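Local coordinates for esterase family protein (PDB 6VHE), which probably hydrolyses carboxylic esters and S-formylglutathione, as a serine hydrolase of the esterase D family with an alpha/beta-hydrolase fold, at residues Ile6-His11 and Leu21-Pro26; Phe150-Leu155 and Ser173-Thr178; Gln206-Gln211 and Gly234-Ala239. All coordinates share one frame; numbering follows the deposited sequence.

Contact 1: residues Ile6-His11 and Leu21-Pro26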
loop_
_atom_site.group_PDB
_atom_site.type_symbol
_atom_site.label_atom_id
_atom_site.label_comp_id
_atom_site.label_asym_id
_atom_site.label_seq_id
_atom_site.Cartn_x
_atom_site.Cartn_y
_atom_site.Cartn_z
ATOM N N ILE A 6 -4.978 -7.353 2.158
ATOM C CA ILE A 6 -4.840 -6.423 3.269
ATOM C C ILE A 6 -3.366 -6.212 3.589
ATOM O O ILE A 6 -2.634 -7.179 3.838
ATOM C CB ILE A 6 -5.585 -6.929 4.521
ATOM C CG1 ILE A 6 -7.061 -7.199 4.195
ATOM C CG2 ILE A 6 -5.426 -5.933 5.655
ATOM C CD1 ILE A 6 -7.812 -7.985 5.282
ATOM N N SER A 7 -2.936 -4.952 3.619
ATOM C CA SER A 7 -1.615 -4.603 4.138
ATOM C C SER A 7 -1.805 -3.953 5.499
ATOM O O SER A 7 -2.553 -2.980 5.618
ATOM C CB SER A 7 -0.852 -3.670 3.196
ATOM O OG SER A 7 -1.023 -4.075 1.853
ATOM N N LEU A 8 -1.124 -4.488 6.514
ATOM C CA LEU A 8 -1.208 -3.981 7.874
ATOM C C LEU A 8 0.175 -3.544 8.313
ATOM O O LEU A 8 1.159 -4.252 8.084
ATOM C CB LEU A 8 -1.698 -5.034 8.879
ATOM C CG LEU A 8 -3.078 -5.663 8.804
ATOM C CD1 LEU A 8 -2.965 -7.010 8.130
ATOM C CD2 LEU A 8 -3.678 -5.799 10.213
ATOM N N ASN A 9 0.248 -2.387 8.958
ATOM C CA ASN A 9 1.487 -1.928 9.576
ATOM C C ASN A 9 1.167 -1.510 11.003
ATOM O O ASN A 9 0.413 -0.551 11.224
ATOM C CB ASN A 9 2.113 -0.783 8.786
ATOM C CG ASN A 9 3.441 -0.344 9.371
ATOM O OD1 ASN A 9 3.532 -0.035 10.563
ATOM N ND2 ASN A 9 4.483 -0.335 8.542
ATOM N N TYR A 10 1.724 -2.232 11.970
ATOM C CA TYR A 10 1.481 -1.933 13.372
ATOM C C TYR A 10 2.797 -1.954 14.141
ATOM O O TYR A 10 3.775 -2.586 13.720
ATOM C CB TYR A 10 0.445 -2.909 13.988
ATOM C CG TYR A 10 0.927 -4.319 14.282
ATOM C CD1 TYR A 10 0.784 -5.341 13.361
ATOM C CD2 TYR A 10 1.503 -4.622 15.498
ATOM C CE1 TYR A 10 1.220 -6.631 13.650
ATOM C CE2 TYR A 10 1.949 -5.895 15.795
ATOM C CZ TYR A 10 1.802 -6.899 14.880
ATOM O OH TYR A 10 2.253 -8.168 15.215
ATOM N N HIS A 11 2.814 -1.232 15.262
ATOM C CA HIS A 11 3.969 -1.235 16.146
ATOM C C HIS A 11 3.954 -2.505 16.984
ATOM O O HIS A 11 3.059 -2.694 17.817
ATOM C CB HIS A 11 3.977 -0.013 17.058
ATOM C CG HIS A 11 5.253 0.130 17.822
ATOM N ND1 HIS A 11 5.626 -0.753 18.810
ATOM C CD2 HIS A 11 6.266 1.019 17.710
ATOM C CE1 HIS A 11 6.808 -0.408 19.284
ATOM N NE2 HIS A 11 7.219 0.665 18.634
ATOM N N LEU A 21 2.900 -6.283 7.413
ATOM C CA LEU A 21 2.366 -7.638 7.375
ATOM C C LEU A 21 1.304 -7.654 6.290
ATOM O O LEU A 21 0.565 -6.678 6.158
ATOM C CB LEU A 21 1.747 -7.986 8.739
ATOM C CG LEU A 21 0.827 -9.181 8.909
ATOM C CD1 LEU A 21 1.669 -10.443 8.896
ATOM C CD2 LEU A 21 0.071 -9.070 10.214
ATOM N N THR A 22 1.196 -8.735 5.516
ATOM C CA THR A 22 0.093 -8.798 4.552
ATOM C C THR A 22 -0.799 -9.994 4.855
ATOM O O THR A 22 -0.343 -11.007 5.391
ATOM C CB THR A 22 0.584 -8.845 3.092
ATOM O OG1 THR A 22 1.433 -9.979 2.899
ATOM C CG2 THR A 22 1.350 -7.568 2.738
ATOM N N VAL A 23 -2.085 -9.854 4.530
ATOM C CA VAL A 23 -3.111 -10.830 4.895
ATOM C C VAL A 23 -4.053 -10.992 3.711
ATOM O O VAL A 23 -4.540 -9.999 3.156
ATOM C CB VAL A 23 -3.914 -10.405 6.146
ATOM C CG1 VAL A 23 -5.168 -11.273 6.301
ATOM C CG2 VAL A 23 -3.048 -10.480 7.420
ATOM N N ILE A 24 -4.297 -12.239 3.319
ATOM C CA ILE A 24 -5.337 -12.572 2.355
ATOM C C ILE A 24 -6.522 -13.085 3.157
ATOM O O ILE A 24 -6.396 -14.057 3.905
ATOM C CB ILE A 24 -4.865 -13.626 1.343
ATOM C CG1 ILE A 24 -3.775 -13.066 0.428
ATOM C CG2 ILE A 24 -6.037 -14.142 0.538
ATOM C CD1 ILE A 24 -3.063 -14.149 -0.371
ATOM N N LEU A 25 -7.675 -12.443 3.005
ATOM C CA LEU A 25 -8.888 -12.824 3.723
ATOM C C LEU A 25 -9.960 -13.131 2.684
ATOM O O LEU A 25 -10.633 -12.215 2.196
ATOM C CB LEU A 25 -9.323 -11.711 4.674
ATOM C CG LEU A 25 -10.254 -12.111 5.809
ATOM C CD1 LEU A 25 -9.517 -12.982 6.844
ATOM C CD2 LEU A 25 -10.867 -10.867 6.444
ATOM N N PRO A 26 -10.141 -14.397 2.300
ATOM C CA PRO A 26 -11.206 -14.725 1.344
ATOM C C PRO A 26 -12.559 -14.297 1.876
ATOM O O PRO A 26 -12.793 -14.234 3.085
ATOM C CB PRO A 26 -11.126 -16.248 1.215
ATOM C CG PRO A 26 -9.721 -16.579 1.578
ATOM C CD PRO A 26 -9.338 -15.578 2.652
#
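The N-terminal beta hairpin, strand 3-12 paired with strand 17-26, is joined here by Ile6, Ser7 and Leu8 running antiparallel to Val23, Thr22 and Leu21. Two hydrogen-bonded pairs carry the ladder. Ile6 N donates to Val23 O at 2.9 Å and Val23 N returns a bond to Ile6 O at 2.8 Å; two residues on, Leu8 N to Leu21 O is almost straight (N-H...O 175°) and Leu21 N reaches Leu8 O at 2.8 Å. Between them lies the non-hydrogen-bonded pair Ser7-Thr22, where the CA of Thr22 comes within 3.3 Å of Ile6 O in a CA-H...O contact.

Within the alpha/beta-hydrolase sheet these are the first two strands, with 3-12 outermost in this chain. In the assembly that edge is not left bare: Ile6 to Tyr10 form an antiparallel ladder with a strand of a second subunit, and the sheet runs on across the interface.

Ile6, Leu8, Leu21 and Val23 all lie on one face, where Leu8 and Leu21 touch helix 93-107 and Ile6 touches Phe108 just after it. With CG anti to the carbonyl carbon (chi1 -63°), Leu8 reaches CD1 across Val23 to CG2 at 3.5 Å. Farther along, the CD1 tip of Ile6 lies 4.1 Å from Leu25 CB. Leu21 CD2 approaches the Tyr10 ring at its edge, near CE1, while the Tyr10 hydroxyl bonds to Glu99 of helix 93-107. Thr22 is on the other face, and its OG1 bonds to Glu54 O.

Contact 2: residues Phe150-Leu155 and Ser173-Thr178. With 6WG ((2~{R})-2-phenylpiperidine-1-carbaldehyde), chain E.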
loop_
_atom_site.group_PDB
_atom_site.type_symbol
_atom_site.label_atom_id
_atom_site.label_comp_id
_atom_site.label_asym_id
_atom_site.label_seq_id
_atom_site.Cartn_x
_atom_site.Cartn_y
_atom_site.Cartn_z
ATOM N N PHE A 150 17.265 -27.932 5.765
ATOM C CA PHE A 150 17.136 -28.738 6.966
ATOM C C PHE A 150 18.457 -28.850 7.707
ATOM O O PHE A 150 18.478 -28.822 8.935
ATOM C CB PHE A 150 16.586 -30.127 6.613
ATOM C CG PHE A 150 15.143 -30.098 6.144
ATOM C CD1 PHE A 150 14.121 -29.811 7.034
ATOM C CD2 PHE A 150 14.820 -30.348 4.818
ATOM C CE1 PHE A 150 12.792 -29.768 6.608
ATOM C CE2 PHE A 150 13.495 -30.309 4.387
ATOM C CZ PHE A 150 12.479 -30.017 5.283
ATOM N N GLU A 151 19.561 -28.944 6.985
ATOM C CA GLU A 151 20.881 -28.860 7.598
ATOM C C GLU A 151 21.220 -27.385 7.762
ATOM O O GLU A 151 21.721 -26.743 6.835
ATOM C CB GLU A 151 21.931 -29.573 6.756
ATOM C CG GLU A 151 23.277 -29.616 7.450
ATOM C CD GLU A 151 23.127 -29.815 8.952
ATOM O OE1 GLU A 151 23.228 -28.817 9.716
ATOM O OE2 GLU A 151 22.888 -30.977 9.358
ATOM N N ALA A 152 20.950 -26.841 8.952
ATOM C CA ALA A 152 21.071 -25.401 9.165
ATOM C C ALA A 152 22.499 -24.890 9.041
ATOM O O ALA A 152 22.681 -23.691 8.820
ATOM C CB ALA A 152 20.525 -25.010 10.536
ATOM N N GLN A 153 23.516 -25.748 9.184
ATOM C CA GLN A 153 24.879 -25.248 9.046
ATOM C C GLN A 153 25.134 -24.655 7.669
ATOM O O GLN A 153 26.115 -23.921 7.497
ATOM C CB GLN A 153 25.889 -26.358 9.339
ATOM C CG GLN A 153 27.302 -25.853 9.648
ATOM C CD GLN A 153 27.348 -24.883 10.825
ATOM O OE1 GLN A 153 26.925 -25.213 11.933
ATOM N NE2 GLN A 153 27.869 -23.682 10.586
ATOM N N ASN A 154 24.264 -24.932 6.700
ATOM C CA ASN A 154 24.410 -24.443 5.338
ATOM C C ASN A 154 23.835 -23.037 5.165
ATOM O O ASN A 154 24.464 -22.189 4.521
ATOM C CB ASN A 154 23.747 -25.433 4.376
ATOM C CG ASN A 154 24.572 -26.698 4.198
ATOM O OD1 ASN A 154 25.684 -26.810 4.720
ATOM N ND2 ASN A 154 24.023 -27.666 3.464
ATOM N N LEU A 155 22.653 -22.764 5.727
ATOM C CA LEU A 155 22.148 -21.392 5.750
ATOM C C LEU A 155 23.097 -20.478 6.513
ATOM O O LEU A 155 23.444 -19.390 6.043
ATOM C CB LEU A 155 20.737 -21.346 6.356
ATOM C CG LEU A 155 19.950 -20.012 6.364
ATOM C CD1 LEU A 155 19.736 -19.392 4.974
ATOM C CD2 LEU A 155 18.615 -20.189 7.059
ATOM N N SER A 173 30.113 -21.857 17.132
ATOM C CA SER A 173 30.908 -22.458 16.069
ATOM C C SER A 173 30.041 -23.333 15.177
ATOM O O SER A 173 30.172 -23.293 13.948
ATOM C CB SER A 173 32.067 -23.257 16.667
ATOM O OG SER A 173 31.677 -23.880 17.873
ATOM N N SER A 174 29.143 -24.116 15.774
ATOM C CA SER A 174 28.253 -24.993 15.030
ATOM C C SER A 174 26.848 -24.889 15.599
ATOM O O SER A 174 26.669 -24.716 16.807
ATOM C CB SER A 174 28.733 -26.450 15.080
ATOM O OG SER A 174 27.832 -27.299 14.395
ATOM N N VAL A 175 25.849 -24.990 14.722
ATOM C CA VAL A 175 24.462 -25.006 15.172
ATOM C C VAL A 175 24.014 -26.402 15.570
ATOM O O VAL A 175 22.892 -26.566 16.078
ATOM C CB VAL A 175 23.517 -24.456 14.083
ATOM C CG1 VAL A 175 23.824 -22.998 13.838
ATOM C CG2 VAL A 175 23.637 -25.271 12.801
ATOM N N LYS A 176 24.850 -27.414 15.359
ATOM C CA LYS A 176 24.405 -28.786 15.556
ATOM C C LYS A 176 24.048 -29.023 17.017
ATOM O O LYS A 176 24.769 -28.602 17.922
ATOM C CB LYS A 176 25.478 -29.763 15.084
ATOM C CG LYS A 176 24.894 -30.903 14.259
ATOM C CD LYS A 176 24.319 -30.383 12.936
ATOM C CE LYS A 176 23.409 -31.404 12.261
ATOM N NZ LYS A 176 22.281 -31.880 13.109
ATOM N N GLY A 177 22.900 -29.661 17.241
ATOM C CA GLY A 177 22.441 -29.920 18.591
ATOM C C GLY A 177 21.945 -28.709 19.348
ATOM O O GLY A 177 21.831 -28.761 20.575
ATOM N N THR A 178 21.660 -27.612 18.665
ATOM C CA THR A 178 21.072 -26.441 19.294
ATOM C C THR A 178 19.657 -26.240 18.762
ATOM O O THR A 178 19.164 -27.003 17.928
ATOM C CB THR A 178 21.932 -25.197 19.046
ATOM O OG1 THR A 178 21.760 -24.754 17.689
ATOM C CG2 THR A 178 23.408 -25.499 19.314
HETATM C C4 6WG E . 20.176 -21.402 1.104
HETATM C C7 6WG E . 19.363 -20.293 0.437
HETATM C C6 6WG E . 21.786 -23.181 0.797
HETATM C C9 6WG E . 18.803 -19.401 -1.687
HETATM C C8 6WG E . 18.705 -20.692 -0.872
HETATM C C1 6WG E . 21.791 -23.417 2.158
HETATM C C2 6WG E . 21.000 -22.629 2.970
HETATM C C3 6WG E . 20.203 -21.614 2.461
HETATM C C5 6WG E . 20.988 -22.167 0.287
HETATM C C10 6WG E . 19.003 -18.122 -0.834
HETATM C C11 6WG E . 18.520 -18.123 0.637
HETATM N N1 6WG E . 18.399 -19.469 1.157
HETATM C C12 6WG E . 16.999 -19.866 1.322
HETATM O O1 6WG E . 16.103 -18.897 1.683
#
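Gln153 OE1 takes two donors from the loop 173-178. Val175 N meets it at 3.0 Å, nearly in line with the amide C=O and with an N-H...O angle of 166°, while Ser174 OG adds a weak bond at 3.4 Å. The side chain leaves with CG anti to the backbone N (chi1 -162°) and then bends at chi2, which turns the amide oxygen to the loop; its NE2 is held by Asp157, so both ends of the amide are fixed. Val175 CG2 packs beside this bond and touches Ala152 CB at 3.9 Å.

Glu151 and Lys176 cross at about a right angle. Lys176 CE sits 3.0 Å from Glu151 OE2, and Lys176 NZ is 3.9 Å from that oxygen, a long salt bridge; the ammonium also pairs with Asp181. Ser174 OG also accepts from Lys176 N, an ST turn. Val175 O accepts from Thr178 N in the type II turn 175-178, and from Thr178 OG1 on the same face of its plane.

On the helix, Leu155 CD1 lies 3.4 Å from C3 of the bound phenylpiperidine's phenyl ring. Glu151 OE1 accepts from Gln153 N at 3.1 Å through its anti lone pair: a side-chain N-cap starting helix 152-157.

Contact 3: residues Gln206-Gln211 and Gly234-Ala239. With 6WG ((2~{R})-2-phenylpiperidine-1-carbaldehyde), chain E.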
loop_
_atom_site.group_PDB
_atom_site.type_symbol
_atom_site.label_atom_id
_atom_site.label_comp_id
_atom_site.label_asym_id
_atom_site.label_seq_id
_atom_site.Cartn_x
_atom_site.Cartn_y
_atom_site.Cartn_z
ATOM N N GLN A 206 15.945 -30.091 -9.450
ATOM C CA GLN A 206 17.101 -29.313 -9.870
ATOM C C GLN A 206 17.549 -28.334 -8.800
ATOM O O GLN A 206 18.554 -27.644 -8.985
ATOM C CB GLN A 206 16.800 -28.564 -11.173
ATOM C CG GLN A 206 16.673 -29.470 -12.397
ATOM C CD GLN A 206 15.380 -30.264 -12.402
ATOM O OE1 GLN A 206 14.290 -29.700 -12.269
ATOM N NE2 GLN A 206 15.491 -31.575 -12.549
ATOM N N ASP A 207 16.823 -28.265 -7.691
ATOM C CA ASP A 207 17.184 -27.391 -6.585
ATOM C C ASP A 207 18.461 -27.893 -5.935
ATOM O O ASP A 207 18.598 -29.087 -5.661
ATOM C CB ASP A 207 16.056 -27.358 -5.555
ATOM C CG ASP A 207 16.173 -26.194 -4.590
ATOM O OD1 ASP A 207 17.265 -25.965 -4.017
ATOM O OD2 ASP A 207 15.158 -25.509 -4.413
ATOM N N PHE A 208 19.399 -26.984 -5.678
ATOM C CA PHE A 208 20.624 -27.418 -5.021
ATOM C C PHE A 208 20.378 -27.889 -3.591
ATOM O O PHE A 208 21.257 -28.522 -3.008
ATOM C CB PHE A 208 21.669 -26.301 -5.057
ATOM C CG PHE A 208 21.224 -25.034 -4.400
ATOM C CD1 PHE A 208 20.338 -24.169 -5.041
ATOM C CD2 PHE A 208 21.694 -24.696 -3.145
ATOM C CE1 PHE A 208 19.924 -22.996 -4.434
ATOM C CE2 PHE A 208 21.293 -23.530 -2.540
ATOM C CZ PHE A 208 20.404 -22.675 -3.179
ATOM N N LEU A 209 19.199 -27.637 -3.030
ATOM C CA LEU A 209 18.841 -28.168 -1.724
ATOM C C LEU A 209 18.197 -29.547 -1.801
ATOM O O LEU A 209 17.755 -30.066 -0.773
ATOM C CB LEU A 209 17.904 -27.199 -1.007
ATOM C CG LEU A 209 18.594 -25.926 -0.524
ATOM C CD1 LEU A 209 17.582 -24.900 -0.002
ATOM C CD2 LEU A 209 19.631 -26.298 0.547
ATOM N N TYR A 210 18.138 -30.151 -2.991
ATOM C CA TYR A 210 17.408 -31.406 -3.150
ATOM C C TYR A 210 17.997 -32.507 -2.269
ATOM O O TYR A 210 17.267 -33.204 -1.553
ATOM C CB TYR A 210 17.407 -31.822 -4.624
ATOM C CG TYR A 210 16.587 -33.061 -4.915
ATOM C CD1 TYR A 210 15.216 -33.077 -4.689
ATOM C CD2 TYR A 210 17.183 -34.207 -5.420
ATOM C CE1 TYR A 210 14.462 -34.203 -4.949
ATOM C CE2 TYR A 210 16.443 -35.339 -5.677
ATOM C CZ TYR A 210 15.083 -35.328 -5.441
ATOM O OH TYR A 210 14.335 -36.450 -5.704
ATOM N N GLN A 211 19.322 -32.669 -2.295
ATOM C CA GLN A 211 19.937 -33.708 -1.478
ATOM C C GLN A 211 19.714 -33.445 0.007
ATOM O O GLN A 211 19.437 -34.373 0.779
ATOM C CB GLN A 211 21.430 -33.802 -1.791
ATOM C CG GLN A 211 22.102 -34.994 -1.158
ATOM C CD GLN A 211 21.513 -36.296 -1.643
ATOM O OE1 GLN A 211 21.322 -36.493 -2.846
ATOM N NE2 GLN A 211 21.206 -37.191 -0.712
ATOM N N GLY A 234 11.845 -28.778 -11.271
ATOM C CA GLY A 234 11.731 -27.515 -10.578
ATOM C C GLY A 234 13.052 -27.066 -9.999
ATOM O O GLY A 234 13.892 -27.889 -9.619
ATOM N N ASP A 235 13.254 -25.762 -9.937
ATOM C CA ASP A 235 14.477 -25.201 -9.392
ATOM C C ASP A 235 14.138 -24.386 -8.150
ATOM O O ASP A 235 13.023 -24.447 -7.613
ATOM C CB ASP A 235 15.207 -24.362 -10.446
ATOM C CG ASP A 235 16.714 -24.305 -10.205
ATOM O OD1 ASP A 235 17.143 -24.515 -9.047
ATOM O OD2 ASP A 235 17.472 -24.070 -11.176
ATOM N N HIS A 236 15.117 -23.616 -7.696
ATOM C CA HIS A 236 14.967 -22.817 -6.486
ATOM C C HIS A 236 14.483 -21.411 -6.858
ATOM O O HIS A 236 15.235 -20.437 -6.822
ATOM C CB HIS A 236 16.298 -22.792 -5.725
ATOM C CG HIS A 236 16.169 -22.318 -4.315
ATOM N ND1 HIS A 236 15.915 -23.173 -3.265
ATOM C CD2 HIS A 236 16.215 -21.071 -3.787
ATOM C CE1 HIS A 236 15.835 -22.476 -2.145
ATOM N NE2 HIS A 236 15.997 -21.197 -2.436
ATOM N N ASP A 237 13.200 -21.304 -7.239
ATOM C CA ASP A 237 12.692 -20.011 -7.700
ATOM C C ASP A 237 11.173 -19.933 -7.563
ATOM O O ASP A 237 10.494 -20.909 -7.236
ATOM C CB ASP A 237 13.115 -19.713 -9.147
ATOM C CG ASP A 237 12.697 -20.801 -10.130
ATOM O OD1 ASP A 237 11.718 -21.532 -9.871
ATOM O OD2 ASP A 237 13.360 -20.917 -11.178
ATOM N N TYR A 238 10.649 -18.740 -7.833
ATOM C CA TYR A 238 9.227 -18.493 -7.639
ATOM C C TYR A 238 8.355 -19.135 -8.715
ATOM O O TYR A 238 7.161 -19.346 -8.474
ATOM C CB TYR A 238 8.973 -16.992 -7.579
ATOM C CG TYR A 238 9.068 -16.449 -6.183
ATOM C CD1 TYR A 238 8.046 -16.666 -5.262
ATOM C CD2 TYR A 238 10.180 -15.730 -5.773
ATOM C CE1 TYR A 238 8.124 -16.161 -3.964
ATOM C CE2 TYR A 238 10.264 -15.224 -4.481
ATOM C CZ TYR A 238 9.237 -15.438 -3.586
ATOM O OH TYR A 238 9.331 -14.934 -2.297
ATOM N N ALA A 239 8.907 -19.457 -9.888
ATOM C CA ALA A 239 8.153 -20.305 -10.801
ATOM C C ALA A 239 7.796 -21.616 -10.116
ATOM O O ALA A 239 6.643 -22.055 -10.164
ATOM C CB ALA A 239 8.934 -20.550 -12.092
HETATM C C4 6WG E . 20.176 -21.402 1.104
HETATM C C7 6WG E . 19.363 -20.293 0.437
HETATM C C6 6WG E . 21.786 -23.181 0.797
HETATM C C9 6WG E . 18.803 -19.401 -1.687
HETATM C C8 6WG E . 18.705 -20.692 -0.872
HETATM C C1 6WG E . 21.791 -23.417 2.158
HETATM C C2 6WG E . 21.000 -22.629 2.970
HETATM C C3 6WG E . 20.203 -21.614 2.461
HETATM C C5 6WG E . 20.988 -22.167 0.287
HETATM C C10 6WG E . 19.003 -18.122 -0.834
HETATM C C11 6WG E . 18.520 -18.123 0.637
HETATM N N1 6WG E . 18.399 -19.469 1.157
HETATM C C12 6WG E . 16.999 -19.866 1.322
HETATM O O1 6WG E . 16.103 -18.897 1.683
HETATM O O HOH W 1 12.796 -26.363 -5.317
#
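Hydrogen bonds come first: His236 ND1 donates to Asp207 OD2 at 2.7 Å, met on the syn side of the carboxylate and near the imidazole plane, although the two planes stand 84° apart. Further bonds hold the Asp207 carboxylate: OD1 accepts from Leu209 N at 2.7 Å on its anti side, in an Asx turn, and one water donates to both OD2 and Asp235 O. Farther out, Gln206 pairs with Gly234 twice, its N reaching Gly234 O and its OE1 receiving Gly234 N at 2.8 Å on a nearly straight path (177°).

Nonpolar groups also meet the imidazole. Phe208 CE1 sits over one ring face, 3.8 Å from His236 CG, with the ring planes inclined at 50°. Leu209 CD1 comes within 3.7 Å of His236 CE1.

The ligand 6WG continues this surface. Its phenyl C5 lies at the edge of the Phe208 ring, 3.2 Å from CE2, and its piperidine C8 is 3.2 Å from His236 NE2, near Ser123. The bound group thus occupies the approach to the predicted Ser123-His236-Asp207 charge relay system, the acid and histidine being supplied by loops that follow strands 198-204 and 228-232, as in alpha/beta hydrolases.

How the contacts relate
Contacts 2 and 3 line one pocket, whereas contact 1 stands apart at the edge of this chain's sheet. The centres of contacts 2 and 3 are about 20 Å apart and their nearest atoms about 5 Å; 6WG touches both, its phenyl ring meeting Asn154 and Leu155 as well as Phe208 and Leu209, its piperidine facing His236. It is also hydrogen-bonded to Leu50 N and Met124 N, backbone groups probably placed as in the oxyanion hole of alpha/beta hydrolases. The Ala152 side chain lies about 11 Å from that of Ser123, against about 3 Å for His236. The centre of contact 1 is about 32 Å from that of contact 2 and about 29 Å from that of contact 3.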